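Local coordinates for type I site-specific restriction-modification system, R (Restriction) subunit (PDB 3H1T), which probably serves as the ATP-hydrolysing, DNA-translocating and cleaving subunit of a type I restriction enzyme, here as its N-terminal and helicase-like part, at residues Gly59-Lys64 with Leu371-Val376. Sequence-based numbering, arbitrary orientation.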
loop_
_atom_site.group_PDB
_atom_site.type_symbol
_atom_site.label_atom_id
_atom_site.label_comp_id
_atom_site.label_asym_id
_atom_site.label_seq_id
_atom_site.Cartn_x
_atom_site.Cartn_y
_atom_site.Cartn_z
ATOM N N GLY A 59 10.796 -4.910 9.732
ATOM C CA GLY A 59 11.338 -6.257 9.748
ATOM C C GLY A 59 10.447 -7.265 9.046
ATOM O O GLY A 59 9.296 -7.484 9.426
ATOM N N ARG A 60 10.979 -7.899 8.015
ATOM C CA ARG A 60 10.193 -8.877 7.286
ATOM C C ARG A 60 9.768 -10.018 8.195
ATOM O O ARG A 60 10.578 -10.556 8.951
ATOM C CB ARG A 60 10.975 -9.447 6.095
ATOM C CG ARG A 60 10.112 -10.289 5.180
ATOM C CD ARG A 60 10.935 -11.331 4.457
ATOM N NE ARG A 60 10.923 -11.164 3.008
ATOM C CZ ARG A 60 9.988 -11.646 2.200
ATOM N NH1 ARG A 60 8.975 -12.339 2.691
ATOM N NH2 ARG A 60 10.073 -11.444 0.894
ATOM N N VAL A 61 8.485 -10.365 8.144
ATOM C CA VAL A 61 7.987 -11.481 8.928
ATOM C C VAL A 61 8.592 -12.719 8.284
ATOM O O VAL A 61 8.342 -13.010 7.112
ATOM C CB VAL A 61 6.450 -11.591 8.875
ATOM C CG1 VAL A 61 6.022 -12.988 9.343
ATOM C CG2 VAL A 61 5.811 -10.534 9.760
ATOM N N GLN A 62 9.406 -13.434 9.049
ATOM C CA GLN A 62 10.078 -14.631 8.561
ATOM C C GLN A 62 9.678 -15.869 9.337
ATOM O O GLN A 62 8.897 -15.803 10.291
ATOM C CB GLN A 62 11.592 -14.477 8.690
ATOM C CG GLN A 62 12.292 -13.782 7.543
ATOM C CD GLN A 62 13.642 -13.238 7.967
ATOM O OE1 GLN A 62 14.230 -13.696 8.951
ATOM N NE2 GLN A 62 14.143 -12.258 7.225
ATOM N N PHE A 63 10.234 -17.005 8.926
ATOM C CA PHE A 63 9.975 -18.276 9.589
ATOM C C PHE A 63 11.289 -19.004 9.828
ATOM O O PHE A 63 12.246 -18.878 9.062
ATOM C CB PHE A 63 9.027 -19.151 8.761
ATOM C CG PHE A 63 7.662 -18.545 8.556
ATOM C CD1 PHE A 63 7.451 -17.598 7.554
ATOM C CD2 PHE A 63 6.585 -18.912 9.363
ATOM C CE1 PHE A 63 6.191 -17.028 7.349
ATOM C CE2 PHE A 63 5.315 -18.342 9.166
ATOM C CZ PHE A 63 5.124 -17.400 8.153
ATOM N N LYS A 64 11.344 -19.754 10.916
ATOM C CA LYS A 64 12.548 -20.506 11.259
ATOM C C LYS A 64 12.051 -21.768 11.927
ATOM O O LYS A 64 11.421 -21.701 12.991
ATOM C CB LYS A 64 13.413 -19.740 12.262
ATOM C CG LYS A 64 13.934 -18.372 11.827
ATOM C CD LYS A 64 15.048 -18.449 10.788
ATOM C CE LYS A 64 15.809 -17.124 10.726
ATOM N NZ LYS A 64 14.880 -15.965 10.879
ATOM N N LEU A 371 3.253 -5.402 5.436
ATOM C CA LEU A 371 2.156 -6.179 4.880
ATOM C C LEU A 371 2.488 -7.622 5.224
ATOM O O LEU A 371 3.652 -7.952 5.453
ATOM C CB LEU A 371 2.047 -5.981 3.367
ATOM C CG LEU A 371 1.565 -4.621 2.863
ATOM C CD1 LEU A 371 1.503 -4.674 1.344
ATOM C CD2 LEU A 371 0.192 -4.284 3.440
ATOM N N ALA A 372 1.477 -8.484 5.250
ATOM C CA ALA A 372 1.683 -9.873 5.639
ATOM C C ALA A 372 2.054 -10.873 4.551
ATOM O O ALA A 372 1.549 -10.816 3.436
ATOM C CB ALA A 372 0.453 -10.372 6.403
ATOM N N PRO A 373 2.968 -11.802 4.863
ATOM C CA PRO A 373 3.384 -12.832 3.896
ATOM C C PRO A 373 2.294 -13.922 3.769
ATOM O O PRO A 373 1.385 -13.975 4.594
ATOM C CB PRO A 373 4.706 -13.337 4.489
ATOM C CG PRO A 373 4.498 -13.145 5.972
ATOM C CD PRO A 373 3.874 -11.780 6.027
ATOM N N TYR A 374 2.379 -14.799 2.773
ATOM C CA TYR A 374 1.328 -15.800 2.596
ATOM C C TYR A 374 1.782 -17.172 2.104
ATOM O O TYR A 374 2.854 -17.310 1.516
ATOM C CB TYR A 374 0.288 -15.239 1.614
ATOM C CG TYR A 374 0.900 -14.780 0.295
ATOM C CD1 TYR A 374 1.200 -15.697 -0.717
ATOM C CD2 TYR A 374 1.261 -13.439 0.094
ATOM C CE1 TYR A 374 1.843 -15.288 -1.883
ATOM C CE2 TYR A 374 1.905 -13.035 -1.069
ATOM C CZ TYR A 374 2.193 -13.957 -2.049
ATOM O OH TYR A 374 2.842 -13.516 -3.180
ATOM N N ARG A 375 0.953 -18.179 2.364
ATOM C CA ARG A 375 1.202 -19.540 1.901
ATOM C C ARG A 375 0.129 -19.877 0.878
ATOM O O ARG A 375 -1.037 -19.536 1.069
ATOM C CB ARG A 375 1.097 -20.561 3.038
ATOM C CG ARG A 375 2.291 -20.646 3.947
ATOM C CD ARG A 375 2.344 -19.478 4.908
ATOM N NE ARG A 375 3.606 -19.440 5.643
ATOM C CZ ARG A 375 3.974 -20.334 6.559
ATOM N NH1 ARG A 375 3.175 -21.352 6.874
ATOM N NH2 ARG A 375 5.159 -20.223 7.148
ATOM N N VAL A 376 0.506 -20.524 -0.214
ATOM C CA VAL A 376 -0.492 -20.910 -1.184
ATOM C C VAL A 376 -0.711 -22.421 -1.123
ATOM O O VAL A 376 0.237 -23.200 -1.084
ATOM C CB VAL A 376 -0.101 -20.545 -2.633
ATOM C CG1 VAL A 376 -1.196 -21.030 -3.580
ATOM C CG2 VAL A 376 0.091 -19.053 -2.778
HETATM O O HOH W 1 6.696 -8.758 6.607
#
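Phe63 and Arg375 meet in a cation-pi contact where the two-stranded hairpin 61-64/67-70, which projects from the N-terminal part of the chain, rests on the start of strand 374-381 in the mainly parallel sheet of the second RecA-like (helicase C-terminal) domain. The two side chains reach out from opposite directions. Arg375 CZ sits 3.8 Å from the centroid of the Phe63 ring, over one face but shifted toward the rim; Arg375 NH2 is modelled too close to the ring, so the fine geometry, including the 39° tilt between the planes, is doubtful. A bend at chi2 (76°) turns the chain so that its guanidinium end comes over the phenyl face; this flat, charged group suits an electron-rich aromatic surface. Trp551 makes a second cation-pi contact with Arg375 and meets Phe63 edge-to-face, so the three groups pack together.

Nearer the start of the hairpin the contact is apolar. Val61 and Pro373 cross at about a right angle: a compact branched side chain lies against a rigid ring, with Ile366 of helix 362-368 touching the proline as well. A water bridges the two backbones here, accepting from Val61 N at 2.9 Å and donating weakly to Leu371 O. With chi1 at 163°, CG1 of Val61 swings anti to its amide nitrogen and touches Pro373 CG at 3.7 Å.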